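Local coordinates for protein O-succinylhomoserine sulfhydrylase (Mycobacterium tuberculosis, PDB 3NDN) that probably makes L-homocysteine from O-succinyl-L-homoserine and hydrogen sulfide, as a pyridoxal 5'-phosphate-dependent homotetramer in methionine biosynthesis, at residues Thr44-Tyr49 against Val269-Leu274; Thr207-Gln212 against Glu275-Arg280. All coordinates share one frame; numbering follows the deposited sequence.

Interaction 1 (Thr44-Tyr49 against Val269-Leu274)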
# COMPACT_ATOMS: atom_id res chain seq x y z
N THR A 44 3.69 -16.05 7.76
CA THR A 44 2.37 -16.70 7.70
C THR A 44 1.50 -16.19 6.54
O THR A 44 1.00 -16.98 5.71
CB THR A 44 1.62 -16.54 9.03
OG1 THR A 44 2.40 -17.15 10.06
CG2 THR A 44 0.24 -17.25 8.96
N ALA A 45 1.35 -14.86 6.48
CA ALA A 45 0.65 -14.15 5.40
C ALA A 45 1.51 -13.88 4.17
O ALA A 45 2.75 -13.76 4.26
CB ALA A 45 0.06 -12.85 5.95
N GLU A 46 0.85 -13.79 3.02
CA GLU A 46 1.47 -13.67 1.69
C GLU A 46 2.28 -12.36 1.47
O GLU A 46 1.77 -11.26 1.68
CB GLU A 46 0.43 -13.88 0.58
CG GLU A 46 -0.24 -15.29 0.55
CD GLU A 46 -1.38 -15.46 1.56
OE1 GLU A 46 -1.55 -14.64 2.51
OE2 GLU A 46 -2.13 -16.45 1.42
N ALA A 47 3.54 -12.51 1.07
CA ALA A 47 4.44 -11.37 0.86
C ALA A 47 4.18 -10.58 -0.44
O ALA A 47 3.70 -11.15 -1.44
CB ALA A 47 5.90 -11.87 0.86
N MET A 48 4.50 -9.28 -0.42
CA MET A 48 4.32 -8.39 -1.59
C MET A 48 5.67 -7.95 -2.15
O MET A 48 6.40 -7.22 -1.48
CB MET A 48 3.51 -7.15 -1.19
CG MET A 48 3.04 -6.26 -2.36
SD MET A 48 2.53 -4.61 -1.81
CE MET A 48 0.93 -4.95 -1.07
N TYR A 49 5.97 -8.35 -3.39
CA TYR A 49 7.25 -8.05 -4.05
C TYR A 49 7.12 -6.90 -5.05
O TYR A 49 6.99 -7.11 -6.27
CB TYR A 49 7.89 -9.32 -4.69
CG TYR A 49 8.27 -10.40 -3.67
CD1 TYR A 49 9.53 -10.40 -3.06
CD2 TYR A 49 7.38 -11.43 -3.33
CE1 TYR A 49 9.87 -11.37 -2.11
CE2 TYR A 49 7.71 -12.41 -2.38
CZ TYR A 49 8.98 -12.38 -1.79
OH TYR A 49 9.36 -13.33 -0.84
N VAL A 269 -4.03 -7.42 -3.07
CA VAL A 269 -5.44 -7.14 -2.74
C VAL A 269 -6.40 -8.28 -3.18
O VAL A 269 -7.24 -8.75 -2.38
CB VAL A 269 -5.93 -5.76 -3.30
CG1 VAL A 269 -7.45 -5.58 -3.03
CG2 VAL A 269 -5.13 -4.61 -2.69
N LEU A 270 -6.25 -8.73 -4.43
CA LEU A 270 -7.11 -9.73 -5.02
C LEU A 270 -6.92 -11.15 -4.46
O LEU A 270 -7.90 -11.84 -4.27
CB LEU A 270 -6.99 -9.71 -6.55
CG LEU A 270 -7.38 -8.38 -7.22
CD1 LEU A 270 -7.18 -8.43 -8.74
CD2 LEU A 270 -8.82 -7.98 -6.90
N LEU A 271 -5.68 -11.59 -4.24
CA LEU A 271 -5.43 -12.93 -3.67
C LEU A 271 -5.95 -13.08 -2.24
O LEU A 271 -6.38 -14.18 -1.82
CB LEU A 271 -3.91 -13.30 -3.77
CG LEU A 271 -2.85 -12.63 -2.87
CD1 LEU A 271 -2.73 -13.38 -1.47
CD2 LEU A 271 -1.47 -12.58 -3.53
N LYS A 272 -5.95 -11.98 -1.47
CA LYS A 272 -6.50 -12.00 -0.13
C LYS A 272 -8.04 -11.96 -0.25
O LYS A 272 -8.73 -12.56 0.55
CB LYS A 272 -5.97 -10.82 0.71
CG LYS A 272 -4.43 -10.84 0.97
CD LYS A 272 -3.95 -12.12 1.70
CE LYS A 272 -4.21 -12.07 3.19
NZ LYS A 272 -3.76 -13.33 3.90
N GLY A 273 -8.56 -11.30 -1.29
CA GLY A 273 -10.04 -11.33 -1.54
C GLY A 273 -10.55 -12.75 -1.84
O GLY A 273 -11.69 -13.11 -1.50
N LEU A 274 -9.70 -13.55 -2.47
CA LEU A 274 -10.09 -14.92 -2.86
C LEU A 274 -10.31 -15.83 -1.62
O LEU A 274 -11.05 -16.81 -1.68
CB LEU A 274 -9.06 -15.53 -3.81
CG LEU A 274 -9.06 -15.05 -5.28
CD1 LEU A 274 -7.85 -15.67 -5.99
CD2 LEU A 274 -10.37 -15.39 -6.02
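The aliphatic part of Glu46 lies along Leu271, and the two side chains run past each other in opposite directions. Leu271 CD1 does all the close touching from its side. It sits 3.7 Å from Glu46 CG and 3.8 Å from Glu46 CB. Glu46 CG is anti to its own carbonyl carbon (chi1 -62°), and the chain bends at chi2 (81°). The bend carries the carboxylate over to Lys272. There Lys272 NZ donates to Glu46 OE1 at 2.9 Å, a salt bridge. The ammonium group comes in on the syn side of the carboxylate, 25° out of its plane. The two side chains cross at a slant, and Lys272 CD is 3.6 Å from Glu46 OE1. The lysine chain is folded at chi2 and chi3. Ala45 adds a looser contact, with its CB 4.4 Å from Lys272 NZ. Together these contacts join the loop between helices 27-33 and 59-66 to the part of helix 264-273 that carries Leu271 and Lys272. The protein belongs to the trans-sulfuration family of pyridoxal phosphate enzymes, and this loop lies at the subunit interfaces of the tetramer. Ala45 N bonds to Thr51 OG1 of the second subunit. Glu46 OE2 makes salt bridges with Arg89 of helix 81-94 and with Lys364 of the third subunit. Lys272 NZ also bridges to Glu275 OE2. That oxygen lies close to Glu46 OE2, and the three cations round the two acids probably offset the repulsion.

Interaction 2 (Thr207-Gln212 against Glu275-Arg280); sequences TPLLQQ and ETLAIR
Thr276 OG1 is held by Arg280 NE at 2.8 Å, with an N-H...O angle of 170°. The hydroxyl lies in the guanidinium plane, at its edge. Thr276 OG1 also has a weak hydrogen bond with Gly273 O. These bonds link the residues between helices 264-273 and 277-296 to the first turn of the second. In this pyridoxal phosphate enzyme fold, the short helix 207-210 follows strand 198-202 of the mixed seven-stranded sheet, and it packs against the first turn of helix 277-296. The contact between them is apolar. Leu277 and Leu209 side chains cross at an angle, and Leu209 CD1 rests on Leu277 CD2 at 3.7 Å. With CG anti to the backbone N (chi1 -174°), Leu277 stretches out towards the short helix. Pro208 CG adds a looser contact at 4.4 Å to Leu277 CD2. The other branch of Leu209 turns to the helix backbone, where its CD2 is 3.5 Å from Leu277 O. Arg280 NH1 bonds to His228 O, beside Lys227, the predicted cofactor lysine, and the Thr207 side chain also touches His228. Thr207 OG1 accepts from Leu209 N at 3.2 Å, an ST turn at the start of the weakly bonded short helix. Leu209 CD2 also lies 4.1 Å from Ala278 CB.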
# COMPACT_ATOMS: atom_id res chain seq x y z
N THR A 207 -19.81 -15.87 -11.15
CA THR A 207 -18.62 -16.26 -10.36
C THR A 207 -18.34 -17.78 -10.48
O THR A 207 -19.24 -18.55 -10.80
CB THR A 207 -18.72 -15.88 -8.84
OG1 THR A 207 -19.39 -16.93 -8.12
CG2 THR A 207 -19.45 -14.55 -8.62
N PRO A 208 -17.08 -18.20 -10.20
CA PRO A 208 -16.74 -19.64 -10.23
C PRO A 208 -17.45 -20.48 -9.17
O PRO A 208 -17.40 -21.73 -9.20
CB PRO A 208 -15.21 -19.66 -9.99
CG PRO A 208 -14.84 -18.29 -9.55
CD PRO A 208 -15.89 -17.34 -10.05
N LEU A 209 -18.15 -19.83 -8.26
CA LEU A 209 -18.83 -20.56 -7.22
C LEU A 209 -20.21 -21.06 -7.67
O LEU A 209 -20.70 -22.06 -7.14
CB LEU A 209 -18.93 -19.72 -5.95
CG LEU A 209 -17.71 -19.71 -5.01
CD1 LEU A 209 -16.39 -19.38 -5.71
CD2 LEU A 209 -17.96 -18.75 -3.89
N LEU A 210 -20.82 -20.38 -8.64
CA LEU A 210 -22.20 -20.73 -9.04
C LEU A 210 -22.37 -21.37 -10.43
O LEU A 210 -23.42 -21.93 -10.73
CB LEU A 210 -23.14 -19.53 -8.89
CG LEU A 210 -23.20 -18.81 -7.53
CD1 LEU A 210 -24.21 -17.69 -7.59
CD2 LEU A 210 -23.51 -19.78 -6.37
N GLN A 211 -21.34 -21.28 -11.27
CA GLN A 211 -21.37 -21.80 -12.66
C GLN A 211 -19.95 -22.18 -13.10
O GLN A 211 -19.03 -21.34 -13.03
CB GLN A 211 -21.96 -20.75 -13.61
CG GLN A 211 -22.10 -21.19 -15.07
CD GLN A 211 -22.96 -20.24 -15.88
OE1 GLN A 211 -24.11 -20.53 -16.19
NE2 GLN A 211 -22.39 -19.09 -16.25
N GLN A 212 -19.76 -23.43 -13.53
CA GLN A 212 -18.42 -23.92 -13.92
C GLN A 212 -18.31 -24.43 -15.37
O GLN A 212 -18.85 -25.49 -15.72
CB GLN A 212 -17.93 -24.97 -12.90
CG GLN A 212 -17.52 -24.33 -11.58
CD GLN A 212 -16.83 -25.28 -10.63
OE1 GLN A 212 -17.46 -26.19 -10.09
NE2 GLN A 212 -15.52 -25.06 -10.40
N GLU A 275 -9.70 -15.46 -0.50
CA GLU A 275 -9.87 -16.24 0.76
C GLU A 275 -11.31 -16.23 1.30
O GLU A 275 -11.76 -17.21 1.89
CB GLU A 275 -8.93 -15.75 1.85
CG GLU A 275 -7.43 -15.90 1.51
CD GLU A 275 -6.49 -15.45 2.61
OE1 GLU A 275 -6.94 -15.16 3.75
OE2 GLU A 275 -5.25 -15.41 2.34
N THR A 276 -12.00 -15.11 1.11
CA THR A 276 -13.40 -14.96 1.60
C THR A 276 -14.49 -15.10 0.53
O THR A 276 -15.70 -14.93 0.83
CB THR A 276 -13.62 -13.61 2.34
OG1 THR A 276 -13.28 -12.53 1.46
CG2 THR A 276 -12.77 -13.52 3.61
N LEU A 277 -14.11 -15.42 -0.71
CA LEU A 277 -15.08 -15.46 -1.82
C LEU A 277 -16.26 -16.40 -1.55
O LEU A 277 -17.43 -16.02 -1.75
CB LEU A 277 -14.39 -15.80 -3.16
CG LEU A 277 -15.16 -15.76 -4.51
CD1 LEU A 277 -15.68 -14.37 -4.87
CD2 LEU A 277 -14.29 -16.28 -5.64
N ALA A 278 -15.95 -17.62 -1.10
CA ALA A 278 -16.99 -18.63 -0.83
C ALA A 278 -18.10 -18.17 0.11
O ALA A 278 -19.30 -18.25 -0.26
CB ALA A 278 -16.35 -19.95 -0.32
N ILE A 279 -17.74 -17.69 1.31
CA ILE A 279 -18.76 -17.20 2.26
C ILE A 279 -19.47 -15.90 1.84
O ILE A 279 -20.68 -15.74 2.10
CB ILE A 279 -18.25 -17.12 3.74
CG1 ILE A 279 -17.09 -16.11 3.89
CG2 ILE A 279 -17.90 -18.53 4.28
CD1 ILE A 279 -16.76 -15.79 5.38
N ARG A 280 -18.75 -14.99 1.19
CA ARG A 280 -19.37 -13.76 0.61
C ARG A 280 -20.42 -14.06 -0.48
O ARG A 280 -21.57 -13.54 -0.43
CB ARG A 280 -18.27 -12.81 0.08
CG ARG A 280 -17.47 -12.11 1.20
CD ARG A 280 -16.52 -11.03 0.66
NE ARG A 280 -15.40 -11.54 -0.15
CZ ARG A 280 -15.36 -11.50 -1.49
NH1 ARG A 280 -16.40 -11.02 -2.17
NH2 ARG A 280 -14.31 -11.96 -2.16

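The two interactions have centres about 17 Å apart and use consecutive helices, 264-273 and 277-296. Gly273 O, from interaction 1, is 2.9 Å from Arg280 NH2 of interaction 2, probably a hydrogen bond. Interaction 1 is buried, mixes one salt bridge with aliphatic packing, and lies out near the subunit interfaces. Interaction 2 is partly buried and mainly apolar, and lies closer to the centre of the chain. Glu46 OE2 and Glu275 OE2, like charges 3.4 Å apart, sit among shared cations: both acids have salt bridges to Arg89, Lys272 and Lys364 of the third subunit. Both contacts touch that subunit.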